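Local coordinates for polysaccharide deacetylase-like protein (PDB 4V33) that probably removes acetyl groups from a cell-wall polysaccharide as a zinc-dependent hydrolase, and is one of two putative deacetylases required for osmotic stability and cell shape maintenance, at residues V202-N211 with P228-V236; S260-H268 with E279-L288. One frame throughout, in Å; residues are numbered along the deposited sequence.

Contacts 1 and 2 follow one another along the chain and meet in one parallel sheet, their centres about 13 Å apart. Strand 230-234, the second partner of contact 1, lies next to strand 259-263, which opens contact 2; the probable hydrogen bonds E232 O to Q262 N and M234 O to H264 N, both 2.8 Å, join them. Each contact sends ligands to the same zinc ion: D206 from the end of one strand, H264 and H268 from the loop after another. The three residues form the Asp-His-His site familiar from polysaccharide deacetylases, and water 3, 2.0 Å from the zinc, is common to both contacts.

Contact 1: residues V202-N211 with P228-V236; sequences VTFDDGMKNN and PVATEYMIV. With ZN (zinc ion), chain D.
F204 and E232 sit as neighbours on one face of two parallel strands, 202-206 and 230-234, the paired strands of a beta-alpha-beta unit whose crossover helix 211-221 packs against this same face through A214 and L218. The F204 ring turns an edge to A230, whose CB lies in the ring plane 3.8 Å from CE1. The E232 side chain crosses that of F204 at about a right angle, its carboxylate plane 30° from the ring. E232 first extends away from its own backbone N (chi1 175°), then bends at chi2, which carries the acid back across to residues 207-211. There OE2 takes a weak bond from G207 N at 2.9 Å, while OE1 lies 2.6 Å from N211 OD1. N211 ND2 donates to H150 O.

On the opposite face, T203, T231, D205 and Y233 gather. T231 lays its CG2 methyl over the centre of the Y233 ring, 3.9 Å above the plane. D205 runs alongside Y233 with its carboxylate steeply turned, 78° from the ring plane, and its OD1 is 3.2 Å from CD2; a salt bridge to R343 holds its other oxygen. The strands themselves are stitched by a regular ladder that includes Y233 N to F204 O, nearly straight.

At the C-terminal end of the strand the ladder delivers D206 to the metal. I235 lies beside it, its CD1 methyl packing on the D206 CB, and I235 N reaches D206 O from above the carbonyl plane. The carboxylate then divides its work: D206 OD1 binds the zinc ion at 2.1 Å, and OD2 accepts from the zinc-bound water 3 at 2.9 Å.

Contact 2: residues S260-H268 with E279-L288; sequences SMQSHTATH and EELKESKEKL. With ZN (zinc ion), chain D.
E280 OE1 is gripped by two successive backbone amides, T267 N and A266 N, each at 3.0 Å; the bond from T267 N, on the syn lone pair, has an N-H...O angle of 161°, while the second is weak. The other oxygen, OE2, accepts from T267 OG1 at 2.6 Å, arriving on the syn side and 23° out of the carboxylate plane. A bend at chi2 (-69°) folds the glutamate over this loop from helix 277-292. Its carbonyl O also takes the S284 hydroxyl, from above the carbonyl plane, and a weak bond from A266 N.

Further along the helix, S284 CB rests against A266 N, and L288 crosses M261 at about a right angle, CD1 lying 3.8 Å from M261 CG. Within the loop, S263 OG accepts from T265 N in an ST turn, while Y318 supplies a further partner for that hydroxyl.

The loop so anchored carries H264 and H268, whose NE2 atoms bind the zinc ion at 2.2 and 2.1 Å. H268 CD2 stands over one face of the H264 ring, offset toward the rim. By holding the A266 and T267 amides between the two histidines, E280 probably helps to position the loop that carries them.

Contact 1: residues V202-N211 with P228-V236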
loop_
_atom_site.group_PDB
_atom_site.type_symbol
_atom_site.label_atom_id
_atom_site.label_comp_id
_atom_site.label_asym_id
_atom_site.label_seq_id
_atom_site.Cartn_x
_atom_site.Cartn_y
_atom_site.Cartn_z
ATOM N N VAL A 202 -4.598 -0.960 -6.417
ATOM C CA VAL A 202 -5.416 -0.728 -7.598
ATOM C C VAL A 202 -6.593 0.150 -7.170
ATOM O O VAL A 202 -7.335 -0.215 -6.249
ATOM C CB VAL A 202 -5.946 -2.046 -8.178
ATOM C CG1 VAL A 202 -6.820 -1.785 -9.407
ATOM C CG2 VAL A 202 -4.777 -2.987 -8.525
ATOM N N THR A 203 -6.745 1.309 -7.814
ATOM C CA THR A 203 -7.863 2.207 -7.489
ATOM C C THR A 203 -8.632 2.623 -8.736
ATOM O O THR A 203 -8.066 2.704 -9.838
ATOM C CB THR A 203 -7.436 3.497 -6.702
ATOM O OG1 THR A 203 -6.893 4.479 -7.598
ATOM C CG2 THR A 203 -6.424 3.176 -5.602
ATOM N N PHE A 204 -9.914 2.915 -8.529
ATOM C CA PHE A 204 -10.833 3.356 -9.574
ATOM C C PHE A 204 -11.503 4.629 -9.119
ATOM O O PHE A 204 -11.933 4.729 -7.961
ATOM C CB PHE A 204 -11.925 2.309 -9.793
ATOM C CG PHE A 204 -11.407 0.982 -10.234
ATOM C CD1 PHE A 204 -11.041 0.031 -9.298
ATOM C CD2 PHE A 204 -11.285 0.680 -11.584
ATOM C CE1 PHE A 204 -10.550 -1.211 -9.686
ATOM C CE2 PHE A 204 -10.792 -0.564 -11.984
ATOM C CZ PHE A 204 -10.425 -1.510 -11.031
ATOM N N ASP A 205 -11.618 5.585 -10.034
ATOM C CA ASP A 205 -12.280 6.847 -9.721
ATOM C C ASP A 205 -13.653 6.945 -10.354
ATOM O O ASP A 205 -13.795 6.741 -11.569
ATOM C CB ASP A 205 -11.444 8.038 -10.204
ATOM C CG ASP A 205 -10.239 8.310 -9.317
ATOM O OD1 ASP A 205 -9.921 7.479 -8.450
ATOM O OD2 ASP A 205 -9.610 9.374 -9.490
ATOM N N ASP A 206 -14.628 7.262 -9.498
ATOM C CA ASP A 206 -15.962 7.818 -9.804
ATOM C C ASP A 206 -17.144 6.920 -9.455
ATOM O O ASP A 206 -18.217 7.422 -9.103
ATOM C CB ASP A 206 -16.140 8.338 -11.242
ATOM C CG ASP A 206 -15.200 9.484 -11.595
ATOM O OD1 ASP A 206 -14.417 9.984 -10.736
ATOM O OD2 ASP A 206 -15.259 9.885 -12.777
ATOM N N GLY A 207 -16.966 5.608 -9.548
ATOM C CA GLY A 207 -18.066 4.693 -9.311
ATOM C C GLY A 207 -18.948 4.494 -10.530
ATOM O O GLY A 207 -20.166 4.376 -10.413
ATOM N N MET A 208 -18.334 4.464 -11.711
ATOM C CA MET A 208 -19.071 4.135 -12.922
ATOM C C MET A 208 -19.595 2.702 -12.869
ATOM O O MET A 208 -18.931 1.801 -12.345
ATOM C CB MET A 208 -18.178 4.306 -14.149
ATOM C CG MET A 208 -17.853 5.751 -14.443
ATOM S SD MET A 208 -16.753 5.891 -15.869
ATOM C CE MET A 208 -15.243 6.363 -15.044
ATOM N N LYS A 209 -20.778 2.503 -13.442
ATOM C CA LYS A 209 -21.396 1.188 -13.524
ATOM C C LYS A 209 -20.458 0.181 -14.184
ATOM O O LYS A 209 -20.400 -0.992 -13.786
ATOM C CB LYS A 209 -22.696 1.282 -14.326
ATOM C CG LYS A 209 -23.450 -0.026 -14.487
ATOM C CD LYS A 209 -24.146 -0.396 -13.201
ATOM C CE LYS A 209 -25.279 -1.385 -13.438
ATOM N NZ LYS A 209 -26.058 -1.573 -12.187
ATOM N N ASN A 210 -19.702 0.642 -15.178
ATOM C CA ASN A 210 -18.801 -0.261 -15.892
ATOM C C ASN A 210 -17.703 -0.848 -15.009
ATOM O O ASN A 210 -17.052 -1.809 -15.397
ATOM C CB ASN A 210 -18.200 0.406 -17.144
ATOM C CG ASN A 210 -17.333 1.609 -16.812
ATOM O OD1 ASN A 210 -16.428 1.536 -15.981
ATOM N ND2 ASN A 210 -17.625 2.738 -17.453
ATOM N N ASN A 211 -17.507 -0.292 -13.818
ATOM C CA ASN A 211 -16.523 -0.877 -12.911
ATOM C C ASN A 211 -16.938 -2.272 -12.435
ATOM O O ASN A 211 -16.115 -3.024 -11.912
ATOM C CB ASN A 211 -16.222 0.050 -11.731
ATOM C CG ASN A 211 -15.298 1.211 -12.108
ATOM O OD1 ASN A 211 -14.733 1.861 -11.239
ATOM N ND2 ASN A 211 -15.147 1.475 -13.399
ATOM N N PRO A 228 -7.078 -10.841 -5.018
ATOM C CA PRO A 228 -7.103 -9.436 -5.418
ATOM C C PRO A 228 -8.044 -8.601 -4.569
ATOM O O PRO A 228 -9.090 -9.079 -4.122
ATOM C CB PRO A 228 -7.626 -9.495 -6.855
ATOM C CG PRO A 228 -8.510 -10.725 -6.858
ATOM C CD PRO A 228 -7.810 -11.710 -5.958
ATOM N N VAL A 229 -7.635 -7.358 -4.341
ATOM C CA VAL A 229 -8.499 -6.343 -3.748
ATOM C C VAL A 229 -8.287 -5.035 -4.499
ATOM O O VAL A 229 -7.299 -4.876 -5.219
ATOM C CB VAL A 229 -8.220 -6.126 -2.243
ATOM C CG1 VAL A 229 -8.600 -7.367 -1.440
ATOM C CG2 VAL A 229 -6.768 -5.747 -2.018
ATOM N N ALA A 230 -9.219 -4.099 -4.346
ATOM C CA ALA A 230 -9.105 -2.807 -5.003
ATOM C C ALA A 230 -9.945 -1.772 -4.282
ATOM O O ALA A 230 -10.835 -2.120 -3.505
ATOM C CB ALA A 230 -9.555 -2.909 -6.476
ATOM N N THR A 231 -9.649 -0.504 -4.549
ATOM C CA THR A 231 -10.382 0.616 -3.954
ATOM C C THR A 231 -11.227 1.302 -5.023
ATOM O O THR A 231 -10.741 1.594 -6.113
ATOM C CB THR A 231 -9.406 1.650 -3.377
ATOM O OG1 THR A 231 -8.635 1.041 -2.331
ATOM C CG2 THR A 231 -10.149 2.859 -2.817
ATOM N N GLU A 232 -12.496 1.547 -4.706
ATOM C CA GLU A 232 -13.368 2.316 -5.576
ATOM C C GLU A 232 -13.639 3.630 -4.871
ATOM O O GLU A 232 -14.108 3.630 -3.736
ATOM C CB GLU A 232 -14.693 1.581 -5.786
ATOM C CG GLU A 232 -15.724 2.382 -6.589
ATOM C CD GLU A 232 -15.338 2.489 -8.044
ATOM O OE1 GLU A 232 -15.250 1.422 -8.697
ATOM O OE2 GLU A 232 -15.102 3.623 -8.525
ATOM N N TYR A 233 -13.327 4.742 -5.527
ATOM C CA TYR A 233 -13.645 6.048 -4.969
ATOM C C TYR A 233 -14.960 6.521 -5.581
ATOM O O TYR A 233 -15.006 6.944 -6.730
ATOM C CB TYR A 233 -12.543 7.043 -5.291
ATOM C CG TYR A 233 -11.181 6.808 -4.656
ATOM C CD1 TYR A 233 -10.971 7.030 -3.298
ATOM C CD2 TYR A 233 -10.090 6.433 -5.440
ATOM C CE1 TYR A 233 -9.708 6.863 -2.727
ATOM C CE2 TYR A 233 -8.829 6.268 -4.885
ATOM C CZ TYR A 233 -8.646 6.501 -3.537
ATOM O OH TYR A 233 -7.396 6.356 -2.992
ATOM N N MET A 234 -16.029 6.446 -4.795
ATOM C CA MET A 234 -17.386 6.664 -5.278
ATOM C C MET A 234 -17.808 8.124 -5.166
ATOM O O MET A 234 -17.654 8.736 -4.102
ATOM C CB MET A 234 -18.342 5.811 -4.431
ATOM C CG MET A 234 -19.806 5.900 -4.829
ATOM S SD MET A 234 -20.115 4.841 -6.257
ATOM C CE MET A 234 -21.174 5.910 -7.245
ATOM N N ILE A 235 -18.330 8.692 -6.254
ATOM C CA ILE A 235 -19.017 9.980 -6.162
ATOM C C ILE A 235 -20.322 9.678 -5.439
ATOM O O ILE A 235 -21.212 9.047 -6.001
ATOM C CB ILE A 235 -19.277 10.597 -7.550
ATOM C CG1 ILE A 235 -17.941 10.937 -8.219
ATOM C CG2 ILE A 235 -20.131 11.875 -7.413
ATOM C CD1 ILE A 235 -18.072 11.221 -9.720
ATOM N N VAL A 236 -20.427 10.083 -4.171
ATOM C CA VAL A 236 -21.429 9.481 -3.304
ATOM C C VAL A 236 -22.867 9.805 -3.734
ATOM O O VAL A 236 -23.760 8.959 -3.656
ATOM C CB VAL A 236 -21.160 9.812 -1.820
ATOM C CG1 VAL A 236 -22.216 9.182 -0.922
ATOM C CG2 VAL A 236 -19.761 9.315 -1.421
HETATM ZN ZN ZN D . -13.076 11.648 -10.625
HETATM O O HOH W 1 -5.252 -3.162 -4.832
HETATM O O HOH W 2 -6.443 -0.184 -3.468
HETATM O O HOH W 3 -12.990 11.685 -12.661
#

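Contact 2: residues S260-H268 with E279-L288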
loop_
_atom_site.group_PDB
_atom_site.type_symbol
_atom_site.label_atom_id
_atom_site.label_comp_id
_atom_site.label_asym_id
_atom_site.label_seq_id
_atom_site.Cartn_x
_atom_site.Cartn_y
_atom_site.Cartn_z
ATOM N N SER A 260 -12.800 -2.236 -1.458
ATOM C CA SER A 260 -12.899 -1.250 -0.394
ATOM C C SER A 260 -13.567 -0.026 -1.018
ATOM O O SER A 260 -13.050 0.547 -1.975
ATOM C CB SER A 260 -11.505 -0.883 0.092
ATOM O OG SER A 260 -11.555 0.143 1.066
ATOM N N MET A 261 -14.722 0.365 -0.487
ATOM C CA MET A 261 -15.510 1.440 -1.086
ATOM C C MET A 261 -15.237 2.732 -0.332
ATOM O O MET A 261 -15.571 2.862 0.844
ATOM C CB MET A 261 -16.999 1.085 -1.042
ATOM C CG MET A 261 -17.911 2.009 -1.847
ATOM S SD MET A 261 -17.709 1.828 -3.637
ATOM C CE MET A 261 -17.523 0.075 -3.714
ATOM N N GLN A 262 -14.598 3.671 -1.014
ATOM C CA GLN A 262 -14.123 4.891 -0.382
ATOM C C GLN A 262 -14.707 6.100 -1.109
ATOM O O GLN A 262 -15.531 5.943 -2.007
ATOM C CB GLN A 262 -12.587 4.893 -0.366
ATOM C CG GLN A 262 -11.993 3.666 0.361
ATOM C CD GLN A 262 -12.386 3.629 1.831
ATOM O OE1 GLN A 262 -12.488 4.673 2.481
ATOM N NE2 GLN A 262 -12.623 2.426 2.360
ATOM N N SER A 263 -14.295 7.298 -0.712
ATOM C CA SER A 263 -14.987 8.520 -1.136
ATOM C C SER A 263 -14.356 9.253 -2.321
ATOM O O SER A 263 -13.140 9.364 -2.405
ATOM C CB SER A 263 -15.057 9.481 0.050
ATOM O OG SER A 263 -15.710 10.695 -0.299
ATOM N N HIS A 264 -15.192 9.793 -3.206
ATOM C CA HIS A 264 -14.720 10.724 -4.242
ATOM C C HIS A 264 -15.477 12.042 -4.087
ATOM O O HIS A 264 -15.708 12.742 -5.068
ATOM C CB HIS A 264 -14.938 10.142 -5.653
ATOM C CG HIS A 264 -13.979 10.643 -6.698
ATOM N ND1 HIS A 264 -12.850 11.378 -6.406
ATOM C CD2 HIS A 264 -13.973 10.476 -8.045
ATOM C CE1 HIS A 264 -12.203 11.658 -7.528
ATOM N NE2 HIS A 264 -12.868 11.128 -8.539
ATOM N N THR A 265 -15.817 12.375 -2.836
ATOM C CA THR A 265 -16.681 13.508 -2.456
ATOM C C THR A 265 -18.151 13.273 -2.806
ATOM O O THR A 265 -18.510 12.248 -3.383
ATOM C CB THR A 265 -16.214 14.903 -2.996
ATOM O OG1 THR A 265 -16.565 15.040 -4.378
ATOM C CG2 THR A 265 -14.709 15.101 -2.801
ATOM N N ALA A 266 -19.004 14.227 -2.443
ATOM C CA ALA A 266 -20.431 14.081 -2.686
ATOM C C ALA A 266 -20.778 14.285 -4.150
ATOM O O ALA A 266 -21.541 13.511 -4.727
ATOM C CB ALA A 266 -21.219 15.055 -1.832
ATOM N N THR A 267 -20.241 15.348 -4.744
ATOM C CA THR A 267 -20.611 15.705 -6.112
ATOM C C THR A 267 -19.440 15.778 -7.092
ATOM O O THR A 267 -19.618 16.274 -8.203
ATOM C CB THR A 267 -21.385 17.049 -6.183
ATOM O OG1 THR A 267 -20.520 18.144 -5.832
ATOM C CG2 THR A 267 -22.600 17.032 -5.259
ATOM N N HIS A 268 -18.270 15.287 -6.689
ATOM C CA HIS A 268 -17.043 15.390 -7.500
ATOM C C HIS A 268 -16.643 16.867 -7.560
ATOM O O HIS A 268 -16.416 17.441 -8.626
ATOM C CB HIS A 268 -17.236 14.786 -8.902
ATOM C CG HIS A 268 -15.964 14.414 -9.597
ATOM N ND1 HIS A 268 -15.433 15.164 -10.625
ATOM C CD2 HIS A 268 -15.140 13.353 -9.442
ATOM C CE1 HIS A 268 -14.326 14.587 -11.062
ATOM N NE2 HIS A 268 -14.136 13.476 -10.372
ATOM N N GLU A 279 -20.390 19.204 3.726
ATOM C CA GLU A 279 -21.228 18.452 2.803
ATOM C C GLU A 279 -20.406 17.570 1.858
ATOM O O GLU A 279 -20.730 16.404 1.646
ATOM C CB GLU A 279 -22.136 19.388 1.993
ATOM C CG GLU A 279 -23.065 18.636 1.065
ATOM C CD GLU A 279 -24.103 19.518 0.413
ATOM O OE1 GLU A 279 -24.077 20.752 0.634
ATOM O OE2 GLU A 279 -24.944 18.963 -0.332
ATOM N N GLU A 280 -19.336 18.118 1.296
ATOM C CA GLU A 280 -18.576 17.395 0.269
ATOM C C GLU A 280 -17.647 16.322 0.821
ATOM O O GLU A 280 -17.396 15.313 0.154
ATOM C CB GLU A 280 -17.773 18.372 -0.586
ATOM C CG GLU A 280 -18.629 19.175 -1.555
ATOM C CD GLU A 280 -19.219 18.325 -2.695
ATOM O OE1 GLU A 280 -18.788 17.171 -2.929
ATOM O OE2 GLU A 280 -20.132 18.841 -3.370
ATOM N N LEU A 281 -17.116 16.550 2.022
ATOM C CA LEU A 281 -16.089 15.666 2.580
ATOM C C LEU A 281 -16.594 14.828 3.754
ATOM O O LEU A 281 -16.359 13.622 3.822
ATOM C CB LEU A 281 -14.870 16.484 3.024
ATOM C CG LEU A 281 -14.061 17.165 1.916
ATOM C CD1 LEU A 281 -13.037 18.120 2.498
ATOM C CD2 LEU A 281 -13.381 16.127 1.016
ATOM N N LYS A 282 -17.283 15.473 4.685
ATOM C CA LYS A 282 -17.757 14.799 5.880
ATOM C C LYS A 282 -19.029 13.983 5.624
ATOM O O LYS A 282 -19.102 12.805 5.967
ATOM C CB LYS A 282 -17.986 15.836 6.984
ATOM C CG LYS A 282 -18.485 15.287 8.290
ATOM C CD LYS A 282 -18.713 16.453 9.238
ATOM C CE LYS A 282 -19.590 16.063 10.388
ATOM N NZ LYS A 282 -21.010 15.805 9.997
ATOM N N GLU A 283 -20.034 14.612 5.023
ATOM C CA GLU A 283 -21.325 13.950 4.852
ATOM C C GLU A 283 -21.302 12.874 3.763
ATOM O O GLU A 283 -22.080 11.918 3.804
ATOM C CB GLU A 283 -22.432 14.995 4.623
ATOM C CG GLU A 283 -22.550 15.950 5.821
ATOM C CD GLU A 283 -23.534 17.091 5.632
ATOM O OE1 GLU A 283 -24.209 17.163 4.581
ATOM O OE2 GLU A 283 -23.630 17.919 6.561
ATOM N N SER A 284 -20.403 13.025 2.797
ATOM C CA SER A 284 -20.214 11.996 1.780
ATOM C C SER A 284 -19.672 10.732 2.437
ATOM O O SER A 284 -20.165 9.630 2.191
ATOM C CB SER A 284 -19.274 12.485 0.674
ATOM O OG SER A 284 -18.030 12.909 1.207
ATOM N N LYS A 285 -18.663 10.901 3.288
ATOM C CA LYS A 285 -18.112 9.789 4.062
ATOM C C LYS A 285 -19.193 9.097 4.888
ATOM O O LYS A 285 -19.311 7.872 4.878
ATOM C CB LYS A 285 -17.003 10.299 4.983
ATOM C CG LYS A 285 -16.593 9.326 6.077
ATOM C CD LYS A 285 -15.567 9.959 6.996
ATOM C CE LYS A 285 -15.308 9.082 8.213
ATOM N NZ LYS A 285 -14.447 9.780 9.214
ATOM N N GLU A 286 -19.990 9.888 5.602
ATOM C CA GLU A 286 -21.036 9.337 6.459
ATOM C C GLU A 286 -22.099 8.574 5.665
ATOM O O GLU A 286 -22.523 7.491 6.071
ATOM C CB GLU A 286 -21.682 10.444 7.301
ATOM C CG GLU A 286 -20.704 11.116 8.239
ATOM C CD GLU A 286 -21.261 12.371 8.887
ATOM O OE1 GLU A 286 -22.332 12.855 8.455
ATOM O OE2 GLU A 286 -20.615 12.871 9.831
ATOM N N LYS A 287 -22.531 9.147 4.545
ATOM C CA LYS A 287 -23.541 8.511 3.709
ATOM C C LYS A 287 -23.028 7.197 3.116
ATOM O O LYS A 287 -23.748 6.198 3.081
ATOM C CB LYS A 287 -23.960 9.458 2.584
ATOM C CG LYS A 287 -25.094 8.932 1.720
ATOM C CD LYS A 287 -25.496 9.957 0.668
ATOM C CE LYS A 287 -26.982 9.872 0.347
ATOM N NZ LYS A 287 -27.296 10.567 -0.936
ATOM N N LEU A 288 -21.781 7.198 2.657
ATOM C CA LEU A 288 -21.206 5.995 2.068
ATOM C C LEU A 288 -21.057 4.870 3.100
ATOM O O LEU A 288 -21.318 3.709 2.791
ATOM C CB LEU A 288 -19.864 6.312 1.399
ATOM C CG LEU A 288 -19.226 5.174 0.598
ATOM C CD1 LEU A 288 -20.152 4.717 -0.517
ATOM C CD2 LEU A 288 -17.908 5.657 0.025
HETATM ZN ZN ZN D . -13.076 11.648 -10.625
HETATM O O HOH W 3 -12.990 11.685 -12.661
#